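Side-chain contact in beta chain (Acipenser stellatus, PDB 6IYI), which probably carries oxygen as the haem-binding beta subunit of a tetrameric sturgeon haemoglobin: residues T12-K17 against A128-M133. Sequence-based numbering, arbitrary orientation.
Sequences TTLWAK and AAWQKM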
loop_
_atom_site.group_PDB
_atom_site.type_symbol
_atom_site.label_atom_id
_atom_site.label_comp_id
_atom_site.label_asym_id
_atom_site.label_seq_id
_atom_site.Cartn_x
_atom_site.Cartn_y
_atom_site.Cartn_z
ATOM N N THR B 12 -27.121 0.163 -9.516
ATOM C CA THR B 12 -27.697 0.269 -10.847
ATOM C C THR B 12 -28.470 1.566 -11.023
ATOM O O THR B 12 -28.446 2.165 -12.085
ATOM C CB THR B 12 -28.557 -0.949 -11.226
ATOM O OG1 THR B 12 -29.565 -1.153 -10.263
ATOM C CG2 THR B 12 -27.746 -2.190 -11.355
ATOM N N THR B 13 -29.108 2.014 -9.973
ATOM C CA THR B 13 -29.842 3.276 -9.946
ATOM C C THR B 13 -28.946 4.499 -10.074
ATOM O O THR B 13 -29.246 5.407 -10.853
ATOM C CB THR B 13 -30.618 3.372 -8.632
ATOM O OG1 THR B 13 -31.385 2.173 -8.505
ATOM C CG2 THR B 13 -31.524 4.577 -8.587
ATOM N N LEU B 14 -27.826 4.499 -9.353
ATOM C CA LEU B 14 -26.851 5.590 -9.505
ATOM C C LEU B 14 -26.328 5.579 -10.907
ATOM O O LEU B 14 -26.212 6.610 -11.530
ATOM C CB LEU B 14 -25.713 5.506 -8.470
ATOM C CG LEU B 14 -24.912 6.794 -8.350
ATOM C CD1 LEU B 14 -25.736 7.802 -7.567
ATOM C CD2 LEU B 14 -23.571 6.591 -7.660
ATOM N N TRP B 15 -26.023 4.409 -11.401
ATOM C CA TRP B 15 -25.450 4.228 -12.737
ATOM C C TRP B 15 -26.379 4.737 -13.854
ATOM O O TRP B 15 -25.932 5.314 -14.859
ATOM C CB TRP B 15 -25.107 2.752 -12.974
ATOM C CG TRP B 15 -24.328 2.580 -14.263
ATOM C CD1 TRP B 15 -24.762 1.986 -15.428
ATOM C CD2 TRP B 15 -23.012 3.082 -14.546
ATOM N NE1 TRP B 15 -23.790 2.073 -16.372
ATOM C CE2 TRP B 15 -22.703 2.711 -15.856
ATOM C CE3 TRP B 15 -22.046 3.767 -13.791
ATOM C CZ2 TRP B 15 -21.485 3.011 -16.440
ATOM C CZ3 TRP B 15 -20.811 4.012 -14.352
ATOM C CH2 TRP B 15 -20.549 3.672 -15.666
ATOM N N ALA B 16 -27.677 4.596 -13.637
ATOM C CA ALA B 16 -28.665 5.055 -14.609
ATOM C C ALA B 16 -28.596 6.589 -14.768
ATOM O O ALA B 16 -29.080 7.099 -15.785
ATOM C CB ALA B 16 -30.071 4.625 -14.163
ATOM N N LYS B 17 -28.026 7.307 -13.794
ATOM C CA LYS B 17 -27.836 8.773 -13.913
ATOM C C LYS B 17 -26.416 9.214 -14.212
ATOM O O LYS B 17 -26.139 10.409 -14.254
ATOM C CB LYS B 17 -28.270 9.527 -12.656
ATOM C CG LYS B 17 -29.627 9.147 -12.163
ATOM C CD LYS B 17 -30.026 9.952 -10.920
ATOM C CE LYS B 17 -31.406 10.544 -11.167
ATOM N NZ LYS B 17 -32.195 10.720 -9.910
ATOM N N ALA B 128 -20.871 3.311 0.198
ATOM C CA ALA B 128 -20.370 2.005 0.638
ATOM C C ALA B 128 -20.550 0.954 -0.426
ATOM O O ALA B 128 -19.635 0.130 -0.707
ATOM C CB ALA B 128 -21.020 1.552 1.962
ATOM N N ALA B 129 -21.717 0.970 -1.053
ATOM C CA ALA B 129 -21.926 0.009 -2.139
ATOM C C ALA B 129 -20.984 0.264 -3.328
ATOM O O ALA B 129 -20.505 -0.692 -3.931
ATOM C CB ALA B 129 -23.370 0.083 -2.637
ATOM N N TRP B 130 -20.813 1.537 -3.706
ATOM C CA TRP B 130 -19.912 1.870 -4.765
ATOM C C TRP B 130 -18.412 1.542 -4.417
ATOM O O TRP B 130 -17.675 1.095 -5.275
ATOM C CB TRP B 130 -20.127 3.314 -5.225
ATOM C CG TRP B 130 -21.125 3.330 -6.241
ATOM C CD1 TRP B 130 -22.453 3.550 -6.084
ATOM C CD2 TRP B 130 -20.930 3.056 -7.627
ATOM N NE1 TRP B 130 -23.110 3.420 -7.312
ATOM C CE2 TRP B 130 -22.180 3.147 -8.262
ATOM C CE3 TRP B 130 -19.811 2.826 -8.409
ATOM C CZ2 TRP B 130 -22.332 2.949 -9.617
ATOM C CZ3 TRP B 130 -19.975 2.625 -9.731
ATOM C CH2 TRP B 130 -21.224 2.714 -10.332
ATOM N N GLN B 131 -18.030 1.713 -3.159
ATOM C CA GLN B 131 -16.680 1.359 -2.781
ATOM C C GLN B 131 -16.537 -0.161 -2.949
ATOM O O GLN B 131 -15.507 -0.611 -3.369
ATOM C CB GLN B 131 -16.362 1.711 -1.332
ATOM C CG GLN B 131 -14.980 1.307 -0.858
ATOM C CD GLN B 131 -13.881 1.897 -1.714
ATOM O OE1 GLN B 131 -13.977 3.062 -2.176
ATOM N NE2 GLN B 131 -12.808 1.108 -1.923
ATOM N N LYS B 132 -17.572 -0.929 -2.596
ATOM C CA LYS B 132 -17.512 -2.407 -2.761
ATOM C C LYS B 132 -17.405 -2.722 -4.222
ATOM O O LYS B 132 -16.580 -3.504 -4.626
ATOM C CB LYS B 132 -18.749 -3.054 -2.134
ATOM C CG LYS B 132 -18.754 -4.569 -2.201
ATOM C CD LYS B 132 -20.010 -5.110 -1.542
ATOM C CE LYS B 132 -20.127 -6.602 -1.861
ATOM N NZ LYS B 132 -21.273 -7.172 -1.121
ATOM N N MET B 133 -18.180 -2.037 -5.054
ATOM C CA MET B 133 -18.075 -2.300 -6.520
ATOM C C MET B 133 -16.657 -1.996 -7.058
ATOM O O MET B 133 -16.076 -2.743 -7.917
ATOM C CB MET B 133 -19.151 -1.524 -7.279
ATOM C CG MET B 133 -19.196 -1.755 -8.787
ATOM S SD MET B 133 -19.833 -3.415 -9.211
ATOM C CE MET B 133 -18.757 -3.813 -10.545
#
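Trp130 reaches from helix 124-142 across to helix 5-15, where its indole meets Leu14 near the ring nitrogen and Trp15 at its far end. Its pyrrole part belongs to Leu14: methyl CD2 lies 3.2 Å from Trp130 NE1 and also touches Trp130 CD1. Leu14 CB backs the same nitrogen, Trp130 NE1, at 3.5 Å. The leucine holds CG anti to its own nitrogen (chi1 -164°), beside the carbonyl carbon, and the second torsion (chi2 76°) turns the CD2 branch, rather than CD1, onto the indole, which it meets at a slant. At the far end of the ring, Trp130 CH2 comes up to Trp15 CE3 at 3.7 Å. The two tryptophan side chains run at about a right angle to each other and touch through their six-membered rings, without stacking.

No hydrogen bond crosses here. NE1 of Trp130 is buried against the leucine's hydrocarbon and finds no acceptor anywhere in the model, so between these two segments the indole is held by apolar contact. The backbones stay well apart, with 9.2 Å from Leu14 CA to Trp130 CA, and the large ring spans that distance. Shrinking Trp130 to an alanine would take away the ring and is likely to open a gap between the two helices, leaving the Leu14 methyl and the Trp15 ring without their common partner.

This is the packing of the first helix of a globin, A, on the last, H. Ile11, one turn back on helix 5-15, also touches Trp130, and Ile75 of helix 58-76 meets both tryptophans. Leu114 of helix 101-118 packs on Trp130, and Phe118 of that same helix on Leu14.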